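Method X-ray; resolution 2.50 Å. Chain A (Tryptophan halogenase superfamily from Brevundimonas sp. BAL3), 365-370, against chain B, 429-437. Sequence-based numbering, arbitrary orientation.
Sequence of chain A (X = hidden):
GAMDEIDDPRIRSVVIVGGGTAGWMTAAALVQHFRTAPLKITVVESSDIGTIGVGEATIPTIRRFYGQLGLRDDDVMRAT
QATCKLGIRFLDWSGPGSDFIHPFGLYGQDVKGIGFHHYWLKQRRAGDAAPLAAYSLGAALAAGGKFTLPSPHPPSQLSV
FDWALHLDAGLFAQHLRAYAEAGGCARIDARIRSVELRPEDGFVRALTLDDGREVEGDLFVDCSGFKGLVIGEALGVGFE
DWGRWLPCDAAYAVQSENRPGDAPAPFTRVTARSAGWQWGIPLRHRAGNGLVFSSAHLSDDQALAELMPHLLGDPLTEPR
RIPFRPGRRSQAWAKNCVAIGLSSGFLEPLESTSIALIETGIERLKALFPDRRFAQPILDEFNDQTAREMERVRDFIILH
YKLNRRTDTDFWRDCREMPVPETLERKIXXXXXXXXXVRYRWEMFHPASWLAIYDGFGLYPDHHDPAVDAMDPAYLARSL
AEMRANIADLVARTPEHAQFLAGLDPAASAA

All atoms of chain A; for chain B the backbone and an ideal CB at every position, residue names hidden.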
# COMPACT_ATOMS: atom_id res chain seq x y z
N LEU A 365 10.18 6.32 -13.89
CA LEU A 365 11.37 7.02 -14.42
C LEU A 365 11.48 8.42 -13.87
O LEU A 365 12.57 8.84 -13.45
CB LEU A 365 11.35 7.06 -15.95
CG LEU A 365 12.45 7.85 -16.65
CD1 LEU A 365 13.84 7.53 -16.14
CD2 LEU A 365 12.40 7.53 -18.13
N LYS A 366 10.35 9.15 -13.89
CA LYS A 366 10.28 10.46 -13.25
C LYS A 366 10.55 10.42 -11.72
O LYS A 366 11.34 11.21 -11.21
CB LYS A 366 8.94 11.15 -13.52
CG LYS A 366 8.68 11.48 -14.97
CD LYS A 366 7.46 12.40 -15.10
CE LYS A 366 6.17 11.62 -15.04
NZ LYS A 366 5.04 12.57 -15.03
N ALA A 367 9.91 9.50 -11.00
CA ALA A 367 10.11 9.38 -9.54
C ALA A 367 11.60 9.05 -9.14
O ALA A 367 12.09 9.44 -8.07
CB ALA A 367 9.14 8.35 -8.94
N LEU A 368 12.29 8.33 -10.03
CA LEU A 368 13.67 7.92 -9.81
C LEU A 368 14.63 8.54 -10.83
O LEU A 368 15.70 8.00 -11.03
CB LEU A 368 13.78 6.37 -9.83
CG LEU A 368 12.94 5.62 -8.78
CD1 LEU A 368 12.81 4.14 -9.04
CD2 LEU A 368 13.50 5.83 -7.39
N PHE A 369 14.26 9.66 -11.46
CA PHE A 369 15.11 10.26 -12.53
C PHE A 369 16.54 10.44 -12.06
O PHE A 369 16.77 10.97 -10.97
CB PHE A 369 14.58 11.60 -13.08
CG PHE A 369 15.04 11.91 -14.49
CD1 PHE A 369 14.39 11.37 -15.58
CD2 PHE A 369 16.16 12.74 -14.72
CE1 PHE A 369 14.80 11.65 -16.87
CE2 PHE A 369 16.60 13.00 -15.99
CZ PHE A 369 15.93 12.46 -17.07
N PRO A 370 17.50 9.97 -12.85
CA PRO A 370 18.87 9.94 -12.38
C PRO A 370 19.66 11.20 -12.72
O PRO A 370 19.17 12.09 -13.43
CB PRO A 370 19.44 8.76 -13.16
CG PRO A 370 18.79 8.91 -14.50
CD PRO A 370 17.39 9.42 -14.22
N UNK B 429 20.33 3.66 1.62
CA UNK B 429 21.04 3.83 0.34
C UNK B 429 20.20 4.59 -0.72
O UNK B 429 20.74 5.44 -1.42
CB UNK B 429 21.43 2.46 -0.21
N UNK B 430 18.92 4.30 -0.84
CA UNK B 430 18.08 5.04 -1.81
C UNK B 430 17.81 6.46 -1.32
O UNK B 430 17.69 7.37 -2.14
CB UNK B 430 16.76 4.31 -2.04
N UNK B 431 17.75 6.67 -0.00
CA UNK B 431 17.52 8.01 0.53
C UNK B 431 18.72 8.91 0.18
O UNK B 431 18.54 10.00 -0.39
CB UNK B 431 17.30 7.96 2.04
N UNK B 432 19.94 8.45 0.48
CA UNK B 432 21.16 9.26 0.20
C UNK B 432 21.44 9.42 -1.31
O UNK B 432 21.94 10.44 -1.74
CB UNK B 432 22.37 8.61 0.87
N UNK B 433 21.08 8.42 -2.10
CA UNK B 433 21.27 8.47 -3.55
C UNK B 433 20.29 9.37 -4.25
O UNK B 433 20.63 9.97 -5.25
CB UNK B 433 21.16 7.06 -4.14
N UNK B 434 19.05 9.42 -3.77
CA UNK B 434 18.01 10.05 -4.58
C UNK B 434 16.90 10.82 -3.84
O UNK B 434 16.09 11.51 -4.49
CB UNK B 434 17.35 8.96 -5.43
N UNK B 435 16.87 10.75 -2.51
CA UNK B 435 15.78 11.35 -1.71
C UNK B 435 14.41 10.72 -1.86
O UNK B 435 13.40 11.41 -1.78
CB UNK B 435 15.65 12.83 -2.07
N UNK B 436 14.38 9.40 -2.07
CA UNK B 436 13.16 8.62 -2.20
C UNK B 436 13.10 7.48 -1.19
O UNK B 436 14.13 7.08 -0.60
CB UNK B 436 13.04 8.06 -3.62
N UNK B 437 11.89 6.94 -1.04
CA UNK B 437 11.55 6.05 0.07
C UNK B 437 11.30 4.66 -0.46
O UNK B 437 10.49 4.49 -1.36
CB UNK B 437 10.33 6.56 0.84

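Chain A ends a helix at A:Ala367 and turns through A:Leu368 into A:Phe369. Where a helix stops, carbonyl oxygens lose their usual amide partners, so this stretch offers chain B acceptors, together with the apolar side chain of A:Leu368.

Position 429 lies in a helix, with nothing of chain A within 5.5 Å of its ideal CB. Many residues would serve; it is alanine, B:Ala429.

At 430 the CA-to-CB bond points toward chain A, but the ideal CB is still too far away to touch it. A side chain of moderate length could reach CD2 of A:Leu368, so leucine, methionine or isoleucine would suit. The residue is B:Leu430, whose CD1 lies 4.3 Å from CD2 of A:Leu368, a modest apolar contact.

Positions 431, 432 and 433 are helical and out of reach, so chain A does not discriminate among candidates. They are B:Trp431, B:Thr432 and B:Ala433.

Position 434 is the nearest backbone neighbour of A:Leu368, the CA atoms being 7.1 Å apart. Its CB points toward chain A and stands 5.3 Å from CD2 of A:Leu368. To one side of that methyl chain A also presents the carbonyl oxygens of A:Lys366, A:Ala367 and A:Phe369, which call for a long side chain carrying donors: lysine or glutamine could be considered, but arginine offers both length and several N-H groups. B:Arg434 has chi1 t, chi2 p and chi3 t, and its NE donates a hydrogen bond to O of A:Phe369 at 2.8 Å, with an N-H...O angle of 150°. That oxygen lies at the edge of the guanidinium, near its plane, where N-H bonds point. The O of A:Ala367 instead lies over one face, 3.0 Å from NH2 of B:Arg434, and the poor angle rules out a hydrogen bond.

Position 435 has phi 67° and psi 33°. Positive phi favours glycine, though asparagine or aspartate can tolerate it. The residue is B:Gly435, the first to leave helical angles after the helix.

At 436 the chain is extended and CB again points toward chain A, 4.4 Å from CD2 of A:Leu368 and 4.8 Å from O of A:Ala367. A side chain with an apolar stem and a donor at its tip fits both; glutamine, lysine or arginine might serve. In B:Gln436, CG lies 4.4 Å from CD2 of A:Leu368, while NE2 donates to O of A:Ala367 at 2.8 Å and 160°, a nearly straight bond.

Position 437 is beyond reach of chain A, leaving the choice open; it is phenylalanine, B:Phe437.

Chain B (429-437) ALWTARGQF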
# COMPACT_ATOMS: atom_id res chain seq x y z
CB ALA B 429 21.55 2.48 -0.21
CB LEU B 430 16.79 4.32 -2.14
CG LEU B 430 15.97 4.97 -3.27
CD1 LEU B 430 16.65 4.88 -4.64
CD2 LEU B 430 14.55 4.39 -3.32
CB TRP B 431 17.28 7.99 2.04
CG TRP B 431 17.33 9.37 2.64
CD1 TRP B 431 18.33 9.90 3.40
CD2 TRP B 431 16.36 10.41 2.46
NE1 TRP B 431 18.03 11.19 3.73
CE2 TRP B 431 16.83 11.54 3.15
CE3 TRP B 431 15.16 10.50 1.76
CZ2 TRP B 431 16.12 12.76 3.19
CZ3 TRP B 431 14.44 11.70 1.79
CH2 TRP B 431 14.93 12.81 2.50
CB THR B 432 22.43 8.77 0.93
OG1 THR B 432 22.98 7.68 0.23
CG2 THR B 432 22.14 8.35 2.39
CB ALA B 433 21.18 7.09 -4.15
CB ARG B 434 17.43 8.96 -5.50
CG ARG B 434 16.45 9.38 -6.58
CD ARG B 434 16.87 10.56 -7.43
NE ARG B 434 15.78 10.94 -8.35
CZ ARG B 434 14.65 11.58 -7.98
NH1 ARG B 434 14.40 11.93 -6.71
NH2 ARG B 434 13.73 11.87 -8.89
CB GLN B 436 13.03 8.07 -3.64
CG GLN B 436 12.58 9.11 -4.66
CD GLN B 436 11.08 9.32 -4.63
OE1 GLN B 436 10.44 9.12 -3.59
NE2 GLN B 436 10.48 9.63 -5.80
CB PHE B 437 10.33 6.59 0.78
CG PHE B 437 10.54 7.98 1.32
CD1 PHE B 437 11.26 8.18 2.49
CD2 PHE B 437 10.09 9.09 0.61
CE1 PHE B 437 11.50 9.45 2.95
CE2 PHE B 437 10.33 10.37 1.09
CZ PHE B 437 11.03 10.56 2.25
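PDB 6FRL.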